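Local coordinates for protein putative short-chain dehydrogenase/reductase (Corynebacterium glutamicum, PDB 3E9N) that probably works as an NAD(P)-dependent oxidoreductase of the short-chain dehydrogenase/reductase family, perhaps reducing acetoacetyl-CoA, although its function remains unproven, at residues V22-L25 with S26-H29; P110-L113 with S114-L117; K162-A165 with N166-I169. All coordinates share one frame; numbering follows the deposited sequence.

Contact 1: residues V22-L25 with S26-H29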
loop_
_atom_site.group_PDB
_atom_site.type_symbol
_atom_site.label_atom_id
_atom_site.label_comp_id
_atom_site.label_asym_id
_atom_site.label_seq_id
_atom_site.Cartn_x
_atom_site.Cartn_y
_atom_site.Cartn_z
ATOM N N VAL A 22 10.901 -28.194 -4.353
ATOM C CA VAL A 22 11.382 -29.186 -5.330
ATOM C C VAL A 22 10.602 -30.489 -5.237
ATOM O O VAL A 22 10.213 -31.053 -6.273
ATOM C CB VAL A 22 12.898 -29.489 -5.204
ATOM C CG1 VAL A 22 13.221 -30.732 -6.008
ATOM C CG2 VAL A 22 13.736 -28.285 -5.678
ATOM N N LYS A 23 10.361 -30.971 -4.010
ATOM C CA LYS A 23 9.607 -32.230 -3.864
ATOM C C LYS A 23 8.208 -32.057 -4.447
ATOM O O LYS A 23 7.700 -32.971 -5.081
ATOM C CB LYS A 23 9.548 -32.739 -2.403
ATOM C CG LYS A 23 10.859 -32.639 -1.632
ATOM C CD LYS A 23 11.024 -33.606 -0.414
ATOM C CE LYS A 23 9.854 -33.469 0.570
ATOM N NZ LYS A 23 10.287 -33.446 2.015
ATOM N N ASP A 24 7.584 -30.892 -4.273
ATOM C CA ASP A 24 6.199 -30.733 -4.761
ATOM C C ASP A 24 6.126 -30.719 -6.276
ATOM O O ASP A 24 5.306 -31.417 -6.858
ATOM C CB ASP A 24 5.518 -29.469 -4.213
ATOM C CG ASP A 24 4.109 -29.291 -4.743
ATOM O OD1 ASP A 24 3.213 -29.882 -4.151
ATOM O OD2 ASP A 24 3.845 -28.570 -5.738
ATOM N N LEU A 25 6.968 -29.894 -6.897
ATOM C CA LEU A 25 6.973 -29.718 -8.350
ATOM C C LEU A 25 7.422 -30.941 -9.129
ATOM O O LEU A 25 7.176 -31.023 -10.328
ATOM C CB LEU A 25 7.934 -28.574 -8.733
ATOM C CG LEU A 25 7.577 -27.154 -8.262
ATOM C CD1 LEU A 25 8.603 -26.115 -8.831
ATOM C CD2 LEU A 25 6.155 -26.845 -8.713
ATOM N N SER A 26 8.173 -31.816 -8.457
ATOM C CA SER A 26 8.729 -33.014 -9.077
ATOM C C SER A 26 7.598 -33.986 -9.371
ATOM O O SER A 26 7.803 -34.946 -10.088
ATOM C CB SER A 26 9.822 -33.678 -8.211
ATOM O OG SER A 26 9.295 -34.310 -7.043
ATOM N N ARG A 27 6.410 -33.747 -8.817
ATOM C CA ARG A 27 5.269 -34.564 -9.164
ATOM C C ARG A 27 4.976 -34.439 -10.669
ATOM O O ARG A 27 4.629 -35.425 -11.325
ATOM C CB ARG A 27 4.027 -34.220 -8.312
ATOM C CG ARG A 27 4.244 -34.425 -6.762
ATOM C CD ARG A 27 3.443 -33.423 -5.839
ATOM N NE ARG A 27 2.044 -33.290 -6.247
ATOM C CZ ARG A 27 1.200 -32.339 -5.837
ATOM N NH1 ARG A 27 1.583 -31.401 -4.990
ATOM N NH2 ARG A 27 -0.049 -32.323 -6.294
ATOM N N ASP A 28 5.119 -33.259 -11.246
ATOM C CA ASP A 28 4.660 -33.106 -12.609
ATOM C C ASP A 28 5.606 -32.265 -13.448
ATOM O O ASP A 28 5.192 -31.798 -14.494
ATOM C CB ASP A 28 3.237 -32.498 -12.647
ATOM C CG ASP A 28 3.150 -31.165 -11.892
ATOM O OD1 ASP A 28 2.142 -30.437 -12.047
ATOM O OD2 ASP A 28 4.118 -30.839 -11.145
ATOM N N HIS A 29 6.827 -32.007 -12.960
ATOM C CA HIS A 29 7.845 -31.275 -13.718
ATOM C C HIS A 29 9.154 -32.057 -13.516
ATOM O O HIS A 29 9.354 -32.678 -12.442
ATOM C CB HIS A 29 8.145 -29.863 -13.158
ATOM C CG HIS A 29 6.986 -28.890 -13.133
ATOM N ND1 HIS A 29 5.944 -28.968 -12.214
ATOM C CD2 HIS A 29 6.780 -27.742 -13.824
ATOM C CE1 HIS A 29 5.126 -27.941 -12.378
ATOM N NE2 HIS A 29 5.599 -27.184 -13.355
#

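Contact 2: residues P110-L113 with S114-L117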
loop_
_atom_site.group_PDB
_atom_site.type_symbol
_atom_site.label_atom_id
_atom_site.label_comp_id
_atom_site.label_asym_id
_atom_site.label_seq_id
_atom_site.Cartn_x
_atom_site.Cartn_y
_atom_site.Cartn_z
ATOM N N PRO A 110 16.956 -12.349 -9.204
ATOM C CA PRO A 110 15.607 -12.660 -9.795
ATOM C C PRO A 110 15.314 -11.895 -11.075
ATOM O O PRO A 110 14.885 -12.497 -12.054
ATOM C CB PRO A 110 14.617 -12.316 -8.683
ATOM C CG PRO A 110 15.446 -12.517 -7.355
ATOM C CD PRO A 110 16.879 -12.039 -7.757
ATOM N N ALA A 111 15.586 -10.603 -11.109
ATOM C CA ALA A 111 15.387 -9.854 -12.327
ATOM C C ALA A 111 16.233 -10.387 -13.491
ATOM O O ALA A 111 15.755 -10.466 -14.608
ATOM C CB ALA A 111 15.724 -8.400 -12.106
ATOM N N GLU A 112 17.507 -10.668 -13.271
ATOM C CA GLU A 112 18.382 -10.974 -14.421
ATOM C C GLU A 112 18.281 -12.456 -14.838
ATOM O O GLU A 112 18.298 -12.760 -16.022
ATOM C CB GLU A 112 19.834 -10.577 -14.073
ATOM C CG GLU A 112 20.935 -11.225 -14.982
ATOM C CD GLU A 112 21.002 -10.591 -16.371
ATOM O OE1 GLU A 112 20.319 -9.561 -16.622
ATOM O OE2 GLU A 112 21.723 -11.162 -17.217
ATOM N N LEU A 113 18.126 -13.368 -13.863
ATOM C CA LEU A 113 17.760 -14.740 -14.175
ATOM C C LEU A 113 16.447 -14.837 -14.930
ATOM O O LEU A 113 16.329 -15.653 -15.854
ATOM C CB LEU A 113 17.686 -15.660 -12.936
ATOM C CG LEU A 113 17.387 -17.170 -13.243
ATOM C CD1 LEU A 113 18.419 -17.775 -14.152
ATOM C CD2 LEU A 113 17.279 -18.038 -11.986
ATOM N N SER A 114 15.463 -14.022 -14.578
ATOM C CA SER A 114 14.210 -14.083 -15.309
ATOM C C SER A 114 14.446 -13.524 -16.709
ATOM O O SER A 114 13.828 -13.952 -17.663
ATOM C CB SER A 114 13.103 -13.265 -14.635
ATOM O OG SER A 114 12.917 -13.646 -13.303
ATOM N N ARG A 115 15.312 -12.538 -16.843
ATOM C CA ARG A 115 15.533 -11.978 -18.154
ATOM C C ARG A 115 16.225 -13.033 -19.046
ATOM O O ARG A 115 15.902 -13.191 -20.233
ATOM C CB ARG A 115 16.355 -10.674 -18.042
ATOM C CG ARG A 115 16.487 -9.867 -19.378
ATOM C CD ARG A 115 17.721 -8.876 -19.392
ATOM N NE ARG A 115 19.010 -9.543 -19.123
ATOM C CZ ARG A 115 19.735 -10.181 -20.055
ATOM N NH1 ARG A 115 20.886 -10.799 -19.739
ATOM N NH2 ARG A 115 19.281 -10.250 -21.308
ATOM N N GLN A 116 17.178 -13.757 -18.467
ATOM C CA GLN A 116 17.960 -14.701 -19.262
ATOM C C GLN A 116 17.052 -15.838 -19.693
ATOM O O GLN A 116 17.248 -16.390 -20.774
ATOM C CB GLN A 116 19.204 -15.248 -18.490
ATOM C CG GLN A 116 20.266 -14.175 -18.125
ATOM C CD GLN A 116 21.175 -14.631 -16.993
ATOM O OE1 GLN A 116 21.034 -15.759 -16.512
ATOM N NE2 GLN A 116 22.101 -13.769 -16.551
ATOM N N LEU A 117 16.055 -16.189 -18.864
ATOM C CA LEU A 117 15.110 -17.298 -19.181
ATOM C C LEU A 117 13.866 -16.777 -19.849
ATOM O O LEU A 117 12.973 -17.551 -20.197
ATOM C CB LEU A 117 14.683 -18.092 -17.939
ATOM C CG LEU A 117 15.760 -18.795 -17.123
ATOM C CD1 LEU A 117 15.227 -19.448 -15.871
ATOM C CD2 LEU A 117 16.418 -19.829 -18.031
#

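Contact 3: residues K162-A165 with N166-I169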
loop_
_atom_site.group_PDB
_atom_site.type_symbol
_atom_site.label_atom_id
_atom_site.label_comp_id
_atom_site.label_asym_id
_atom_site.label_seq_id
_atom_site.Cartn_x
_atom_site.Cartn_y
_atom_site.Cartn_z
ATOM N N LYS A 162 3.426 -6.594 -15.480
ATOM C CA LYS A 162 2.780 -5.720 -16.484
ATOM C C LYS A 162 3.506 -5.784 -17.807
ATOM O O LYS A 162 2.876 -5.757 -18.856
ATOM C CB LYS A 162 2.734 -4.243 -16.057
ATOM C CG LYS A 162 2.016 -3.916 -14.731
ATOM C CD LYS A 162 2.443 -2.492 -14.206
ATOM C CE LYS A 162 3.966 -2.453 -13.785
ATOM N NZ LYS A 162 4.438 -1.314 -12.871
ATOM N N GLU A 163 4.834 -5.836 -17.769
ATOM C CA GLU A 163 5.594 -6.027 -18.986
ATOM C C GLU A 163 5.249 -7.335 -19.715
ATOM O O GLU A 163 5.283 -7.380 -20.935
ATOM C CB GLU A 163 7.088 -6.001 -18.693
ATOM C CG GLU A 163 7.730 -4.633 -18.770
ATOM C CD GLU A 163 9.238 -4.685 -18.564
ATOM O OE1 GLU A 163 9.769 -5.758 -18.193
ATOM O OE2 GLU A 163 9.913 -3.646 -18.762
ATOM N N GLU A 164 4.940 -8.412 -18.982
ATOM C CA GLU A 164 4.870 -9.720 -19.644
ATOM C C GLU A 164 3.502 -10.374 -19.747
ATOM O O GLU A 164 3.409 -11.463 -20.324
ATOM C CB GLU A 164 5.859 -10.693 -19.008
ATOM C CG GLU A 164 7.311 -10.235 -19.166
ATOM C CD GLU A 164 7.740 -10.209 -20.622
ATOM O OE1 GLU A 164 7.218 -11.027 -21.423
ATOM O OE2 GLU A 164 8.595 -9.376 -20.971
ATOM N N ALA A 165 2.449 -9.755 -19.189
ATOM C CA ALA A 165 1.100 -10.386 -19.206
ATOM C C ALA A 165 0.649 -10.800 -20.609
ATOM O O ALA A 165 0.181 -11.928 -20.804
ATOM C CB ALA A 165 0.050 -9.485 -18.554
ATOM N N ASN A 166 0.805 -9.893 -21.578
ATOM C CA ASN A 166 0.479 -10.191 -22.989
ATOM C C ASN A 166 1.242 -11.356 -23.619
ATOM O O ASN A 166 0.807 -11.946 -24.624
ATOM C CB ASN A 166 0.650 -8.942 -23.861
ATOM C CG ASN A 166 -0.494 -7.977 -23.677
ATOM O OD1 ASN A 166 -0.332 -6.930 -23.043
ATOM N ND2 ASN A 166 -1.694 -8.366 -24.153
ATOM N N ASN A 167 2.384 -11.701 -23.038
ATOM C CA ASN A 167 3.122 -12.804 -23.601
ATOM C C ASN A 167 2.778 -14.120 -22.986
ATOM O O ASN A 167 3.402 -15.127 -23.333
ATOM C CB ASN A 167 4.594 -12.541 -23.509
ATOM C CG ASN A 167 4.965 -11.281 -24.220
ATOM O OD1 ASN A 167 4.497 -11.046 -25.339
ATOM N ND2 ASN A 167 5.748 -10.427 -23.567
ATOM N N GLY A 168 1.795 -14.132 -22.076
ATOM C CA GLY A 168 1.350 -15.401 -21.542
ATOM C C GLY A 168 2.039 -15.731 -20.244
ATOM O O GLY A 168 1.762 -16.787 -19.646
ATOM N N ILE A 169 2.932 -14.849 -19.791
ATOM C CA ILE A 169 3.633 -15.081 -18.532
ATOM C C ILE A 169 2.834 -14.630 -17.310
ATOM O O ILE A 169 2.254 -13.531 -17.289
ATOM C CB ILE A 169 5.020 -14.403 -18.513
ATOM C CG1 ILE A 169 5.921 -15.000 -19.621
ATOM C CG2 ILE A 169 5.665 -14.499 -17.101
ATOM C CD1 ILE A 169 7.288 -14.364 -19.728
#

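Contact 1: residues V22-L25 with S26-H29
Leu25 and His29 meet where helix 16-25 runs out and the chain turns into strand 30-35, inside the first beta-alpha-beta crossover of the Rossmann fold. The tight side faces the sheet. Leu25 lays CD2 against CE1 of the His29 ring at 4.0 Å and also packs on Ala8, Val10, Val31 and Ile214, while Val22 packs on Val31 and Ala33.

Ser26, partly exposed and touching Ile47, joins this side to the open one: its N bonds Val22 O, and OG reaches back 2.9 Å to Lys23 O from above that carbonyl plane, set between the backbone N and the carbonyl carbon (chi1 71°).

The exposed side is confined to Lys23, which reaches back along the helix to Glu20, and the Arg27 chain, which bends at chi2 and chi3 past Asp24 O to bring NH1 to Asp24 OD1. The guanidinium and carboxylate stand almost perpendicular, and the modelled 2.4 Å from NH1 to OD1 is too short to trust. Asp24 is buried between Arg27 and Arg211 of helix 203-214; Arg211 pairs with both Asp24 OD2 and Asp28 OD1, probably offsetting the nearness of the two acids.

The turn closes on one acceptor: Leu25 O takes Asp28 N at 3.2 Å from above its plane and His29 ND1 at 3.0 Å on an in-plane lone pair, with a weak third bond from His29 N; ND1 also leans weakly on Asp28 OD2.

Contact 2: residues P110-L113 with S114-L117
Glu112 meets both Arg115 and Gln116, three and four residues further along helix 95-124, one carboxylate binding two successive side chains. From CB, which points away from the following turn, the chain leaves with CG anti to the backbone N (chi1 162°), and the bend at chi2 (75°) turns the carboxylate forward along the helix, toward Arg115 and Gln116. CG passes 3.2 Å from Gln116 NE2, and CD lies 3.4 Å from both that NE2 and Arg115 NH1. At the tip the two oxygens divide the work. OE1 receives Arg115 NE at 2.8 Å, met from above the carboxylate plane, whereas OE2 receives Arg115 NH1 on its syn side and Gln116 NE2 on its anti side, each at 2.7 Å and somewhat out of that plane. The arginine thus grips side-on with two nitrogens, and both oxygens lie close to the guanidinium plane. The Gln116 amide stands nearly perpendicular to the carboxylate. Three bonds therefore fix the rotation of the group.

Elsewhere on the helix Ser114 N and OG approach Pro110 O from opposite faces of its plane, OG at 2.6 Å, and Leu113 CD1 rests on Leu117 CD1.

Leu113, Ser114 and Leu117 lie over Leu79 of strand 78-81, and Ser114 OG bonds His81 there. Gln116 NE2 reaches Val61 O of helix 57-63, Ala111 touches Leu156 of helix 144-164, and Glu112 packs on Val96 of a second subunit.

Contact 3: residues K162-A165 with N166-I169
Glu164 and Asn167 join side chain to side chain and backbone to backbone as the chain leaves helix 144-164 on its way to strand 170-176, a helix-to-strand link of the Rossmann fold.

The backbone bonds come first. Glu164 O accepts Asn167 N at 2.9 Å and, more weakly, Ile169 N at 3.5 Å, while Gly168 N reaches Ala165 O at 3.0 Å. The wide bond to Ile169 N, with the bond to Gly168 N nested inside it, makes a Schellman motif, weak in its outer bond. Gly168 occupies the position where such a motif turns left-handed (phi 95°). At these angles a CB would press against the carbonyl oxygen of Asn167, which is reason enough for a residue without a side chain.

Among side-chain polar contacts, Asn167 ND2 donates to Glu164 OE1 over 2.7 Å in a fairly straight bond (160°). The oxygen lies near the amide plane of Asn167, but the nitrogen approaches from above the carboxylate plane. Glu164 bends at chi2, which folds the carboxylate back beside Asn167. Its other oxygen, OE2, forms a salt bridge with Arg122, so the buried acid has a partner on each oxygen and is probably kept charged by the arginine.

Apolar packing completes the turn. Ile169 runs alongside Glu164, pointing the same way, with its CB 3.8 Å from Glu164 CB and its CD1 4.0 Å from that same atom.

Beyond the turn, Ile169 rests on Leu118, Leu121 and Arg122 of helix 95-124, the neighbouring helix on this face of the sheet. Gly168 O bonds Arg230 of a third subunit, whose Ile231 touches Ala165 and Asn166, and strand 170-176 enters the sheet directly afterwards.

How the contacts relate
The three contacts follow one another along the chain, each within or at the end of a helix packed on the seven-stranded parallel sheet. Contacts 1 and 3 mark a helix end leading into a strand, 30-35 and 170-176, whereas contact 2 lies within helix 95-124. Contacts 2 and 3 are the closer pair, centres about 14 Å and nearest atoms about 7 Å apart, because helices 95-124 and 144-164 are neighbours. Contact 1 lies about 22 Å from contact 2 and about 25 Å from contact 3, centre to centre, and joins the first helix to the sheet and helix 203-214 within one chain, whereas the edges of contacts 2 and 3 meet other subunits of the four-chain assembly.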